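Local atomic coordinates of immune protein (Enterobacter cloacae, PDB entry 6D7Y), a protein that probably binds and neutralises the toxic C-terminal tip of the contact-dependent growth inhibition protein CdiA, protecting the cell that makes both. Residues Met1-Glu6 and Cys99-Phe105; Glu6-Val12 and Val94-Leu98; Glu25-Ile31 and Val45-Ser49; Glu129-Gly133 and Arg144-Asn149. All coordinates share one frame; numbering follows the deposited sequence.

All four contacts belong to one antiparallel sheet and the loops around it. Contacts 1 and 2 are successive halves of the pairing between strands 3-10 and 93-102; they share Glu6, and their centres are about 17 Å apart. Contact 4 lies on the other flank of strand 3-10, its centre about 10 Å from that of contact 2: Glu10 N is 2.8 Å from Asn130 O, a probable hydrogen bond. It also meets contact 1 where Phe5 CE1 comes within 3.7 Å of Phe145 CE1. Contact 3, at the far edge strand 30-36, touches none of the others; its centre is about 24 Å from that of contact 4, across the middle of the chain.

Contact 1: residues Met1-Glu6 and Cys99-Phe105; sequences MKELFE and CFYMNDF
Lys2 sends CG away from its backbone N (chi1 180°) and then folds its chain at the last two torsions, which carries NZ over one face of the Tyr101 ring, 4.0 Å from NZ to the ring centroid, a cation-pi contact. Leu4 starts out the same way (chi1 -175°), and its CD1 covers the middle of the opposite face, 3.9 Å from the Tyr101 centroid in CH-pi geometry. The phenol ring is thus sandwiched between Lys2 NZ and Leu4 CD1, both from residues 1-6. Phe5, Met102 and Glu3 project from the reverse face of the sheet. There the edge of the Phe5 ring meets the face of Phe105 in a T-shaped pair, centroids 5.3 Å apart and planes at 86°, while Phe5 CE2 packs 3.7 Å from Met102 CB. Glu3 CG adds a contact of 3.9 Å to Phe105 CE1. The strands are antiparallel: Glu3-Met102 and Phe5-Phe100 are hydrogen-bonded pairs with two bonds each, the shortest being Phe5 N to Phe100 O at 2.8 Å, and Leu4-Tyr101 is a non-hydrogen-bonded pair between them. Asp104 N-caps helix 105-126 through OD1 and Ser107 N. That helix packs on Phe5 through Ala108 and Met112; Leu135 of strand 130-135 touches Phe5 and Phe105, and strand 78-90 borders Phe100 through Leu80 and Val83.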
loop_
_atom_site.group_PDB
_atom_site.type_symbol
_atom_site.label_atom_id
_atom_site.label_comp_id
_atom_site.label_asym_id
_atom_site.label_seq_id
_atom_site.Cartn_x
_atom_site.Cartn_y
_atom_site.Cartn_z
HETATM N N MSE B 1 -12.367 2.401 19.885
HETATM C CA MSE B 1 -12.182 3.655 19.096
HETATM C C MSE B 1 -11.752 3.383 17.682
HETATM O O MSE B 1 -11.095 2.369 17.408
HETATM C CB MSE B 1 -11.063 4.493 19.718
HETATM C CG MSE B 1 -11.299 4.788 21.189
HETATM SE SE MSE B 1 -12.774 6.071 21.269
HETATM C CE MSE B 1 -14.224 4.836 21.786
ATOM N N LYS B 2 -12.119 4.292 16.776
ATOM C CA LYS B 2 -11.705 4.215 15.361
ATOM C C LYS B 2 -10.185 4.405 15.320
ATOM O O LYS B 2 -9.651 5.262 16.007
ATOM C CB LYS B 2 -12.395 5.301 14.565
ATOM C CG LYS B 2 -12.068 5.351 13.089
ATOM C CD LYS B 2 -13.044 6.284 12.353
ATOM C CE LYS B 2 -12.900 7.741 12.754
ATOM N NZ LYS B 2 -11.547 8.268 12.420
ATOM N N GLU B 3 -9.504 3.600 14.520
ATOM C CA GLU B 3 -8.037 3.610 14.453
ATOM C C GLU B 3 -7.576 3.528 13.026
ATOM O O GLU B 3 -8.271 2.968 12.179
ATOM C CB GLU B 3 -7.511 2.367 15.163
ATOM C CG GLU B 3 -7.833 2.252 16.634
ATOM C CD GLU B 3 -6.927 3.062 17.545
ATOM O OE1 GLU B 3 -6.076 3.857 17.055
ATOM O OE2 GLU B 3 -7.068 2.895 18.789
ATOM N N LEU B 4 -6.382 4.065 12.770
ATOM C CA LEU B 4 -5.796 4.016 11.462
ATOM C C LEU B 4 -4.930 2.743 11.384
ATOM O O LEU B 4 -4.042 2.535 12.246
ATOM C CB LEU B 4 -4.926 5.238 11.202
ATOM C CG LEU B 4 -4.352 5.331 9.784
ATOM C CD1 LEU B 4 -5.419 5.268 8.703
ATOM C CD2 LEU B 4 -3.576 6.636 9.654
ATOM N N PHE B 5 -5.206 1.919 10.372
ATOM C CA PHE B 5 -4.451 0.687 10.140
ATOM C C PHE B 5 -3.700 0.784 8.832
ATOM O O PHE B 5 -3.992 1.636 7.997
ATOM C CB PHE B 5 -5.357 -0.535 10.146
ATOM C CG PHE B 5 -6.011 -0.797 11.477
ATOM C CD1 PHE B 5 -5.385 -1.553 12.442
ATOM C CD2 PHE B 5 -7.238 -0.236 11.772
ATOM C CE1 PHE B 5 -5.952 -1.761 13.694
ATOM C CE2 PHE B 5 -7.823 -0.462 13.014
ATOM C CZ PHE B 5 -7.192 -1.220 13.973
ATOM N N GLU B 6 -2.692 -0.065 8.648
ATOM C CA GLU B 6 -2.004 -0.030 7.394
ATOM C C GLU B 6 -1.341 -1.360 7.053
ATOM O O GLU B 6 -1.069 -2.170 7.927
ATOM C CB GLU B 6 -0.975 1.121 7.307
ATOM C CG GLU B 6 0.320 0.896 8.010
ATOM C CD GLU B 6 1.315 2.070 7.933
ATOM O OE1 GLU B 6 1.289 2.915 6.999
ATOM O OE2 GLU B 6 2.160 2.126 8.842
ATOM N N CYS B 99 -3.149 2.841 3.762
ATOM C CA CYS B 99 -3.601 3.220 5.109
ATOM C C CYS B 99 -5.104 3.430 5.034
ATOM O O CYS B 99 -5.575 4.032 4.066
ATOM C CB CYS B 99 -2.956 4.539 5.550
ATOM S SG CYS B 99 -1.152 4.514 5.532
ATOM N N PHE B 100 -5.821 2.938 6.040
ATOM C CA PHE B 100 -7.292 3.012 6.121
ATOM C C PHE B 100 -7.790 2.919 7.561
ATOM O O PHE B 100 -7.183 2.253 8.398
ATOM C CB PHE B 100 -7.914 1.877 5.303
ATOM C CG PHE B 100 -7.421 0.507 5.701
ATOM C CD1 PHE B 100 -6.268 -0.010 5.146
ATOM C CD2 PHE B 100 -8.119 -0.258 6.628
ATOM C CE1 PHE B 100 -5.806 -1.269 5.513
ATOM C CE2 PHE B 100 -7.679 -1.508 6.997
ATOM C CZ PHE B 100 -6.514 -2.020 6.457
ATOM N N TYR B 101 -8.884 3.618 7.878
ATOM C CA TYR B 101 -9.426 3.524 9.222
ATOM C C TYR B 101 -10.368 2.332 9.344
ATOM O O TYR B 101 -10.954 1.886 8.345
ATOM C CB TYR B 101 -10.207 4.816 9.614
ATOM C CG TYR B 101 -9.325 6.009 9.854
ATOM C CD1 TYR B 101 -8.951 6.850 8.813
ATOM C CD2 TYR B 101 -8.856 6.308 11.130
ATOM C CE1 TYR B 101 -8.130 7.957 9.038
ATOM C CE2 TYR B 101 -8.042 7.398 11.364
ATOM C CZ TYR B 101 -7.668 8.216 10.320
ATOM O OH TYR B 101 -6.864 9.311 10.556
HETATM N N MSE B 102 -10.517 1.820 10.569
HETATM C CA MSE B 102 -11.492 0.762 10.876
HETATM C C MSE B 102 -12.094 1.182 12.192
HETATM O O MSE B 102 -11.413 1.782 13.022
HETATM C CB MSE B 102 -10.937 -0.653 10.970
HETATM C CG MSE B 102 -10.296 -1.133 9.673
HETATM SE SE MSE B 102 -11.604 -1.431 8.215
HETATM C CE MSE B 102 -12.749 -2.785 9.083
ATOM N N ASN B 103 -13.373 0.879 12.399
ATOM C CA ASN B 103 -14.076 1.274 13.647
ATOM C C ASN B 103 -13.695 0.470 14.885
ATOM O O ASN B 103 -13.912 0.943 16.006
ATOM C CB ASN B 103 -15.603 1.244 13.456
ATOM C CG ASN B 103 -16.115 2.375 12.579
ATOM O OD1 ASN B 103 -15.454 3.400 12.414
ATOM N ND2 ASN B 103 -17.320 2.210 12.043
ATOM N N ASP B 104 -13.122 -0.727 14.705
ATOM C CA ASP B 104 -12.728 -1.542 15.852
ATOM C C ASP B 104 -11.668 -2.552 15.448
ATOM O O ASP B 104 -11.469 -2.789 14.254
ATOM C CB ASP B 104 -13.946 -2.226 16.469
ATOM C CG ASP B 104 -14.644 -3.153 15.507
ATOM O OD1 ASP B 104 -14.031 -4.150 15.091
ATOM O OD2 ASP B 104 -15.831 -2.914 15.199
ATOM N N PHE B 105 -10.991 -3.125 16.443
ATOM C CA PHE B 105 -9.915 -4.094 16.196
ATOM C C PHE B 105 -10.408 -5.425 15.642
ATOM O O PHE B 105 -9.708 -6.059 14.854
ATOM C CB PHE B 105 -9.051 -4.321 17.454
ATOM C CG PHE B 105 -8.023 -3.242 17.693
ATOM C CD1 PHE B 105 -8.345 -2.092 18.380
ATOM C CD2 PHE B 105 -6.725 -3.387 17.219
ATOM C CE1 PHE B 105 -7.399 -1.102 18.586
ATOM C CE2 PHE B 105 -5.779 -2.405 17.419
ATOM C CZ PHE B 105 -6.122 -1.253 18.112
HETATM O O HOH W 1 -13.309 0.338 18.778
#

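Contact 2: residues Glu6-Val12 and Val94-Leu98; sequences EVIFEGV and VDVGL
Val7 with Leu98 and Phe9 with Val96 form antiparallel hydrogen-bonded pairs, each closed by two backbone bonds; Phe9 N to Val96 O is 2.8 Å long and nearly straight at 174°. Past the regular pairing, Val12 N reaches Val94 O at 2.8 Å, and a water spans Val12 O and Val94 N. A side chain joins in here: Asp95 OD1 accepts Gly11 N at 3.0 Å, met from above the carboxylate plane, and also bonds Tyr90 OH. Glu10 runs alongside Asp95, with Glu10 OE2 4.8 Å from Asp95 OD2, like charges that could disfavour ionisation slightly, offset by the bonds each carboxylate has; Glu10 OE1 takes one from Asn130 ND2. Apolar contacts mostly occupy the other face, where the edge of Phe9 meets Leu98 CD1, 4.0 Å from CE1, and Val12 CG2 lies 3.9 Å from Val96 CG2. Helix 105-126 covers Val7 and Phe9 through Met119, helix 17-25 packs Ile24 on Phe9 and Val96, and strands 130-135 and 78-90 flank the pair.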
loop_
_atom_site.group_PDB
_atom_site.type_symbol
_atom_site.label_atom_id
_atom_site.label_comp_id
_atom_site.label_asym_id
_atom_site.label_seq_id
_atom_site.Cartn_x
_atom_site.Cartn_y
_atom_site.Cartn_z
ATOM N N GLU B 6 -2.692 -0.065 8.648
ATOM C CA GLU B 6 -2.004 -0.030 7.394
ATOM C C GLU B 6 -1.341 -1.360 7.053
ATOM O O GLU B 6 -1.069 -2.170 7.927
ATOM C CB GLU B 6 -0.975 1.121 7.307
ATOM C CG GLU B 6 0.320 0.896 8.010
ATOM C CD GLU B 6 1.315 2.070 7.933
ATOM O OE1 GLU B 6 1.289 2.915 6.999
ATOM O OE2 GLU B 6 2.160 2.126 8.842
ATOM N N VAL B 7 -1.180 -1.579 5.758
ATOM C CA VAL B 7 -0.455 -2.739 5.242
ATOM C C VAL B 7 0.640 -2.158 4.363
ATOM O O VAL B 7 0.449 -1.137 3.693
ATOM C CB VAL B 7 -1.315 -3.781 4.497
ATOM C CG1 VAL B 7 -2.362 -4.372 5.424
ATOM C CG2 VAL B 7 -1.950 -3.200 3.244
ATOM N N ILE B 8 1.793 -2.829 4.356
ATOM C CA ILE B 8 2.946 -2.357 3.633
ATOM C C ILE B 8 3.617 -3.438 2.790
ATOM O O ILE B 8 3.797 -4.575 3.267
ATOM C CB ILE B 8 4.068 -1.927 4.636
ATOM C CG1 ILE B 8 3.596 -0.866 5.648
ATOM C CG2 ILE B 8 5.302 -1.416 3.901
ATOM C CD1 ILE B 8 3.303 0.465 5.086
ATOM N N PHE B 9 3.953 -3.075 1.545
ATOM C CA PHE B 9 4.773 -3.926 0.657
ATOM C C PHE B 9 6.148 -3.257 0.826
ATOM O O PHE B 9 6.368 -2.149 0.326
ATOM C CB PHE B 9 4.359 -3.838 -0.801
ATOM C CG PHE B 9 2.963 -4.324 -1.109
ATOM C CD1 PHE B 9 1.890 -3.442 -1.093
ATOM C CD2 PHE B 9 2.733 -5.643 -1.499
ATOM C CE1 PHE B 9 0.612 -3.873 -1.426
ATOM C CE2 PHE B 9 1.456 -6.082 -1.829
ATOM C CZ PHE B 9 0.392 -5.187 -1.797
ATOM N N GLU B 10 7.066 -3.905 1.547
ATOM C CA GLU B 10 8.377 -3.318 1.830
ATOM C C GLU B 10 9.444 -3.809 0.865
ATOM O O GLU B 10 9.542 -5.002 0.629
ATOM C CB GLU B 10 8.816 -3.681 3.230
ATOM C CG GLU B 10 10.088 -2.979 3.672
ATOM C CD GLU B 10 10.562 -3.444 5.027
ATOM O OE1 GLU B 10 10.594 -4.657 5.242
ATOM O OE2 GLU B 10 10.922 -2.593 5.869
ATOM N N GLY B 11 10.243 -2.876 0.341
ATOM C CA GLY B 11 11.331 -3.207 -0.594
ATOM C C GLY B 11 10.823 -3.808 -1.888
ATOM O O GLY B 11 11.173 -4.920 -2.252
ATOM N N VAL B 12 9.999 -3.052 -2.590
ATOM C CA VAL B 12 9.411 -3.509 -3.837
ATOM C C VAL B 12 10.480 -3.515 -4.944
ATOM O O VAL B 12 11.430 -2.723 -4.915
ATOM C CB VAL B 12 8.211 -2.604 -4.228
ATOM C CG1 VAL B 12 7.568 -3.046 -5.536
ATOM C CG2 VAL B 12 7.179 -2.591 -3.105
ATOM N N VAL B 94 12.230 1.086 -2.130
ATOM C CA VAL B 94 10.875 1.587 -2.341
ATOM C C VAL B 94 9.818 0.753 -1.593
ATOM O O VAL B 94 9.868 -0.474 -1.590
ATOM C CB VAL B 94 10.528 1.589 -3.845
ATOM C CG1 VAL B 94 9.080 2.022 -4.082
ATOM C CG2 VAL B 94 11.483 2.500 -4.604
ATOM N N ASP B 95 8.865 1.445 -0.960
ATOM C CA ASP B 95 7.763 0.797 -0.256
ATOM C C ASP B 95 6.445 1.318 -0.848
ATOM O O ASP B 95 6.378 2.449 -1.328
ATOM C CB ASP B 95 7.721 1.158 1.232
ATOM C CG ASP B 95 8.824 0.552 2.052
ATOM O OD1 ASP B 95 9.746 -0.122 1.541
ATOM O OD2 ASP B 95 8.752 0.765 3.278
ATOM N N VAL B 96 5.417 0.479 -0.798
ATOM C CA VAL B 96 4.073 0.820 -1.234
ATOM C C VAL B 96 3.204 0.520 -0.020
ATOM O O VAL B 96 3.224 -0.585 0.495
ATOM C CB VAL B 96 3.639 0.004 -2.458
ATOM C CG1 VAL B 96 2.190 0.276 -2.802
ATOM C CG2 VAL B 96 4.561 0.300 -3.648
ATOM N N GLY B 97 2.454 1.508 0.480
ATOM C CA GLY B 97 1.645 1.277 1.635
ATOM C C GLY B 97 0.231 1.721 1.427
ATOM O O GLY B 97 -0.008 2.601 0.618
ATOM N N LEU B 98 -0.681 1.054 2.125
ATOM C CA LEU B 98 -2.122 1.364 2.100
ATOM C C LEU B 98 -2.585 1.644 3.516
ATOM O O LEU B 98 -2.495 0.757 4.375
ATOM C CB LEU B 98 -2.940 0.206 1.525
ATOM C CG LEU B 98 -2.864 -0.055 0.013
ATOM C CD1 LEU B 98 -1.498 -0.571 -0.414
ATOM C CD2 LEU B 98 -3.926 -1.076 -0.378
HETATM O O HOH W 2 13.281 -1.257 -3.128
#

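Contact 3: residues Glu25-Ile31 and Val45-Ser49; sequences ESKSDRI and VNVFS
Glu25 and Ile31 converge on Phe48 from a connection that opens with a type I beta turn, Glu25 to Ser28, and enters edge strand 30-36 through a classic bulge in which Asp29 and Arg30 face Glu70. Fully extended (chi1 -178°), Glu25 slides past the Phe48 side chain in the opposite direction. Its carboxylate stands at 87° to the ring, with OE2 3.3 Å from Phe48 CD2; OE1 of the same group lies 3.7 Å from Val47 CG1. Lys22 pairs with Glu25 OE2 in a salt bridge, which probably offsets its charge beside the ring. Ile31 places CG1 between its backbone N and carbonyl carbon (chi1 68°), which swings CD1 over one face of Phe48, toward the rim and 4.0 Å from CE2. The same branch passes close to the backbone of the loop before helix 50-58, with Ile31 CG1 3.2 Å from Asn46 O. Within the turn, Glu25 O accepts both Ser28 N and, at 2.8 Å, Ser28 OG, which approach from one face of its carbonyl plane.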
loop_
_atom_site.group_PDB
_atom_site.type_symbol
_atom_site.label_atom_id
_atom_site.label_comp_id
_atom_site.label_asym_id
_atom_site.label_seq_id
_atom_site.Cartn_x
_atom_site.Cartn_y
_atom_site.Cartn_z
ATOM N N GLU B 25 -4.344 -0.653 -8.248
ATOM C CA GLU B 25 -5.348 0.282 -8.812
ATOM C C GLU B 25 -6.591 -0.426 -9.376
ATOM O O GLU B 25 -7.708 0.108 -9.308
ATOM C CB GLU B 25 -4.750 1.162 -9.927
ATOM C CG GLU B 25 -5.749 2.185 -10.516
ATOM C CD GLU B 25 -5.233 2.958 -11.720
ATOM O OE1 GLU B 25 -5.950 3.878 -12.175
ATOM O OE2 GLU B 25 -4.137 2.643 -12.226
ATOM N N SER B 26 -6.393 -1.609 -9.948
ATOM C CA SER B 26 -7.511 -2.365 -10.548
ATOM C C SER B 26 -8.541 -2.911 -9.551
ATOM O O SER B 26 -9.653 -3.280 -9.947
ATOM C CB SER B 26 -6.978 -3.520 -11.404
ATOM O OG SER B 26 -6.232 -4.409 -10.608
ATOM N N LYS B 27 -8.174 -2.976 -8.274
ATOM C CA LYS B 27 -9.090 -3.481 -7.249
ATOM C C LYS B 27 -9.935 -2.344 -6.642
ATOM O O LYS B 27 -10.785 -2.589 -5.781
ATOM C CB LYS B 27 -8.309 -4.279 -6.193
ATOM C CG LYS B 27 -7.439 -5.364 -6.839
ATOM C CD LYS B 27 -6.681 -6.244 -5.845
ATOM C CE LYS B 27 -7.537 -7.357 -5.253
ATOM N NZ LYS B 27 -8.732 -6.874 -4.530
ATOM N N SER B 28 -9.710 -1.109 -7.102
ATOM C CA SER B 28 -10.490 0.042 -6.640
ATOM C C SER B 28 -11.441 0.593 -7.688
ATOM O O SER B 28 -11.271 0.365 -8.891
ATOM C CB SER B 28 -9.566 1.165 -6.244
ATOM O OG SER B 28 -8.881 1.702 -7.367
ATOM N N ASP B 29 -12.423 1.360 -7.217
ATOM C CA ASP B 29 -13.399 1.994 -8.105
ATOM C C ASP B 29 -12.792 3.215 -8.778
ATOM O O ASP B 29 -13.000 3.428 -9.967
ATOM C CB ASP B 29 -14.667 2.376 -7.355
ATOM C CG ASP B 29 -15.471 1.174 -6.904
ATOM O OD1 ASP B 29 -15.161 0.043 -7.314
ATOM O OD2 ASP B 29 -16.443 1.372 -6.145
ATOM N N ARG B 30 -12.053 4.019 -8.020
ATOM C CA ARG B 30 -11.416 5.207 -8.577
ATOM C C ARG B 30 -10.302 5.738 -7.702
ATOM O O ARG B 30 -10.208 5.385 -6.532
ATOM C CB ARG B 30 -12.465 6.307 -8.848
ATOM C CG ARG B 30 -13.443 6.557 -7.713
ATOM C CD ARG B 30 -14.461 7.624 -8.109
ATOM N NE ARG B 30 -13.816 8.934 -8.224
ATOM C CZ ARG B 30 -13.678 9.819 -7.228
ATOM N NH1 ARG B 30 -13.050 10.972 -7.453
ATOM N NH2 ARG B 30 -14.153 9.575 -6.006
ATOM N N ILE B 31 -9.443 6.566 -8.299
ATOM C CA ILE B 31 -8.340 7.193 -7.578
ATOM C C ILE B 31 -8.332 8.669 -7.856
ATOM O O ILE B 31 -8.698 9.116 -8.948
ATOM C CB ILE B 31 -6.948 6.598 -7.890
ATOM C CG1 ILE B 31 -6.481 6.891 -9.316
ATOM C CG2 ILE B 31 -6.941 5.109 -7.603
ATOM C CD1 ILE B 31 -5.086 6.369 -9.586
ATOM N N VAL B 45 -2.931 14.238 -12.121
ATOM C CA VAL B 45 -2.598 12.827 -12.309
ATOM C C VAL B 45 -3.798 12.045 -11.809
ATOM O O VAL B 45 -4.043 11.979 -10.607
ATOM C CB VAL B 45 -1.327 12.403 -11.544
ATOM C CG1 VAL B 45 -1.133 10.886 -11.596
ATOM C CG2 VAL B 45 -0.102 13.127 -12.088
ATOM N N ASN B 46 -4.548 11.466 -12.741
ATOM C CA ASN B 46 -5.750 10.703 -12.413
ATOM C C ASN B 46 -5.535 9.186 -12.600
ATOM O O ASN B 46 -6.335 8.380 -12.120
ATOM C CB ASN B 46 -6.910 11.215 -13.282
ATOM C CG ASN B 46 -8.269 10.717 -12.821
ATOM O OD1 ASN B 46 -8.385 9.996 -11.828
ATOM N ND2 ASN B 46 -9.314 11.120 -13.538
ATOM N N VAL B 47 -4.461 8.800 -13.290
ATOM C CA VAL B 47 -4.143 7.379 -13.528
ATOM C C VAL B 47 -2.642 7.162 -13.608
ATOM O O VAL B 47 -1.888 8.071 -13.962
ATOM C CB VAL B 47 -4.788 6.821 -14.827
ATOM C CG1 VAL B 47 -6.279 6.563 -14.640
ATOM C CG2 VAL B 47 -4.517 7.741 -16.018
ATOM N N PHE B 48 -2.211 5.955 -13.272
ATOM C CA PHE B 48 -0.795 5.629 -13.325
ATOM C C PHE B 48 -0.333 5.340 -14.752
ATOM O O PHE B 48 -0.989 4.612 -15.489
ATOM C CB PHE B 48 -0.472 4.418 -12.451
ATOM C CG PHE B 48 -0.766 4.618 -10.995
ATOM C CD1 PHE B 48 -0.091 5.586 -10.270
ATOM C CD2 PHE B 48 -1.664 3.792 -10.328
ATOM C CE1 PHE B 48 -0.343 5.762 -8.920
ATOM C CE2 PHE B 48 -1.914 3.955 -8.973
ATOM C CZ PHE B 48 -1.254 4.944 -8.269
ATOM N N SER B 49 0.796 5.930 -15.122
ATOM C CA SER B 49 1.408 5.729 -16.421
ATOM C C SER B 49 2.815 5.246 -16.131
ATOM O O SER B 49 3.331 5.456 -15.029
ATOM C CB SER B 49 1.428 7.030 -17.223
ATOM O OG SER B 49 2.087 8.054 -16.501
HETATM O O HOH W 3 -9.173 6.984 -11.555
#

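Contact 4: residues Glu129-Gly133 and Arg144-Asn149; sequences ENFYG and RFFTNN
Both backbone polar atoms of Phe131 are bonded to Asn148 in the beta hairpin of strands 130-135 and 144-147: Asn148 N gives to Phe131 O at 2.7 Å, while Phe131 N gives to Asn148 OD1 at 2.9 Å, where the side-chain OD1 stands in for a backbone carbonyl. The other end of that amide, Asn148 ND2, donates to Asn130 OD1 at 3.0 Å, almost straight at 174°. Farther along, Gly133 N binds Phe146 O, and Gly133 O takes Phe145 N at 2.8 Å plus a weak bond from Phe146 N, the signature of a classic bulge. The Arg144 guanidinium lies flat on the Tyr132 ring, planes at 9° and centres 3.9 Å apart. All three of its nitrogens have acceptors: Ala138 O for NE, Ser139 O for NH1, and Thr147 OG1 for NH2, in the guanidinium plane. Over the face of the Phe131 ring, Asn148 CA stands 3.6 Å from the centroid.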
loop_
_atom_site.group_PDB
_atom_site.type_symbol
_atom_site.label_atom_id
_atom_site.label_comp_id
_atom_site.label_asym_id
_atom_site.label_seq_id
_atom_site.Cartn_x
_atom_site.Cartn_y
_atom_site.Cartn_z
ATOM N N GLU B 129 10.326 -7.521 -0.781
ATOM C CA GLU B 129 11.072 -8.216 0.301
ATOM C C GLU B 129 10.216 -8.720 1.473
ATOM O O GLU B 129 10.402 -9.832 1.946
ATOM C CB GLU B 129 12.212 -7.336 0.831
ATOM C CG GLU B 129 13.255 -6.990 -0.224
ATOM C CD GLU B 129 14.445 -6.210 0.330
ATOM O OE1 GLU B 129 15.333 -5.849 -0.473
ATOM O OE2 GLU B 129 14.499 -5.957 1.561
ATOM N N ASN B 130 9.294 -7.892 1.958
ATOM C CA ASN B 130 8.426 -8.288 3.055
ATOM C C ASN B 130 7.090 -7.612 2.887
ATOM O O ASN B 130 6.987 -6.631 2.155
ATOM C CB ASN B 130 8.979 -7.803 4.399
ATOM C CG ASN B 130 10.251 -8.487 4.799
ATOM O OD1 ASN B 130 10.297 -9.705 4.961
ATOM N ND2 ASN B 130 11.283 -7.699 5.024
ATOM N N PHE B 131 6.086 -8.180 3.537
ATOM C CA PHE B 131 4.733 -7.590 3.568
ATOM C C PHE B 131 4.235 -7.752 5.004
ATOM O O PHE B 131 4.515 -8.762 5.656
ATOM C CB PHE B 131 3.809 -8.166 2.493
ATOM C CG PHE B 131 3.630 -9.654 2.525
ATOM C CD1 PHE B 131 4.576 -10.497 1.940
ATOM C CD2 PHE B 131 2.484 -10.231 3.052
ATOM C CE1 PHE B 131 4.397 -11.875 1.938
ATOM C CE2 PHE B 131 2.307 -11.608 3.052
ATOM C CZ PHE B 131 3.267 -12.431 2.499
ATOM N N TYR B 132 3.519 -6.762 5.528
ATOM C CA TYR B 132 3.061 -6.833 6.910
ATOM C C TYR B 132 1.955 -5.858 7.090
ATOM O O TYR B 132 1.758 -5.004 6.229
ATOM C CB TYR B 132 4.192 -6.595 7.937
ATOM C CG TYR B 132 5.107 -5.408 7.680
ATOM C CD1 TYR B 132 4.792 -4.144 8.145
ATOM C CD2 TYR B 132 6.297 -5.560 6.970
ATOM C CE1 TYR B 132 5.628 -3.067 7.926
ATOM C CE2 TYR B 132 7.151 -4.487 6.750
ATOM C CZ TYR B 132 6.797 -3.234 7.216
ATOM O OH TYR B 132 7.612 -2.145 7.007
ATOM N N GLY B 133 1.220 -6.031 8.180
ATOM C CA GLY B 133 0.078 -5.175 8.462
ATOM C C GLY B 133 -0.132 -5.016 9.946
ATOM O O GLY B 133 0.099 -5.934 10.728
ATOM N N ARG B 144 1.361 -5.466 15.110
ATOM C CA ARG B 144 1.028 -6.078 13.852
ATOM C C ARG B 144 0.014 -7.213 13.997
ATOM O O ARG B 144 -0.097 -7.855 15.053
ATOM C CB ARG B 144 2.265 -6.657 13.150
ATOM C CG ARG B 144 3.231 -5.624 12.626
ATOM C CD ARG B 144 4.408 -6.292 11.902
ATOM N NE ARG B 144 5.426 -5.318 11.551
ATOM C CZ ARG B 144 6.611 -5.633 11.027
ATOM N NH1 ARG B 144 7.500 -4.679 10.803
ATOM N NH2 ARG B 144 6.918 -6.898 10.771
ATOM N N PHE B 145 -0.717 -7.427 12.914
ATOM C CA PHE B 145 -1.664 -8.551 12.753
ATOM C C PHE B 145 -0.957 -9.659 11.976
ATOM O O PHE B 145 -1.307 -10.847 12.106
ATOM C CB PHE B 145 -2.934 -8.153 12.034
ATOM C CG PHE B 145 -3.875 -7.352 12.874
ATOM C CD1 PHE B 145 -3.727 -5.970 12.990
ATOM C CD2 PHE B 145 -4.912 -7.969 13.543
ATOM C CE1 PHE B 145 -4.601 -5.222 13.765
ATOM C CE2 PHE B 145 -5.803 -7.217 14.316
ATOM C CZ PHE B 145 -5.650 -5.856 14.416
ATOM N N PHE B 146 -0.008 -9.285 11.134
ATOM C CA PHE B 146 0.767 -10.296 10.408
ATOM C C PHE B 146 2.077 -9.756 9.838
ATOM O O PHE B 146 2.234 -8.569 9.624
ATOM C CB PHE B 146 -0.074 -10.909 9.238
ATOM C CG PHE B 146 -0.362 -9.947 8.130
ATOM C CD1 PHE B 146 -1.489 -9.130 8.177
ATOM C CD2 PHE B 146 0.513 -9.813 7.059
ATOM C CE1 PHE B 146 -1.753 -8.228 7.152
ATOM C CE2 PHE B 146 0.261 -8.908 6.042
ATOM C CZ PHE B 146 -0.875 -8.103 6.089
ATOM N N THR B 147 3.027 -10.671 9.593
ATOM C CA THR B 147 4.263 -10.326 8.938
ATOM C C THR B 147 4.505 -11.508 8.003
ATOM O O THR B 147 4.599 -12.645 8.461
ATOM C CB THR B 147 5.468 -10.194 9.873
ATOM O OG1 THR B 147 5.215 -9.189 10.840
ATOM C CG2 THR B 147 6.721 -9.813 9.058
ATOM N N ASN B 148 4.570 -11.233 6.706
ATOM C CA ASN B 148 4.735 -12.272 5.685
ATOM C C ASN B 148 3.700 -13.386 5.884
ATOM O O ASN B 148 2.516 -13.088 5.997
ATOM C CB ASN B 148 6.176 -12.786 5.676
ATOM C CG ASN B 148 7.151 -11.709 5.292
ATOM O OD1 ASN B 148 6.824 -10.834 4.489
ATOM N ND2 ASN B 148 8.367 -11.777 5.825
ATOM N N ASN B 149 4.152 -14.632 6.012
ATOM C CA ASN B 149 3.247 -15.761 6.193
ATOM C C ASN B 149 3.030 -16.138 7.669
ATOM O O ASN B 149 2.578 -17.241 7.953
ATOM C CB ASN B 149 3.764 -16.969 5.396
ATOM C CG ASN B 149 5.188 -17.421 5.812
ATOM O OD1 ASN B 149 5.924 -16.702 6.514
ATOM N ND2 ASN B 149 5.584 -18.608 5.347
#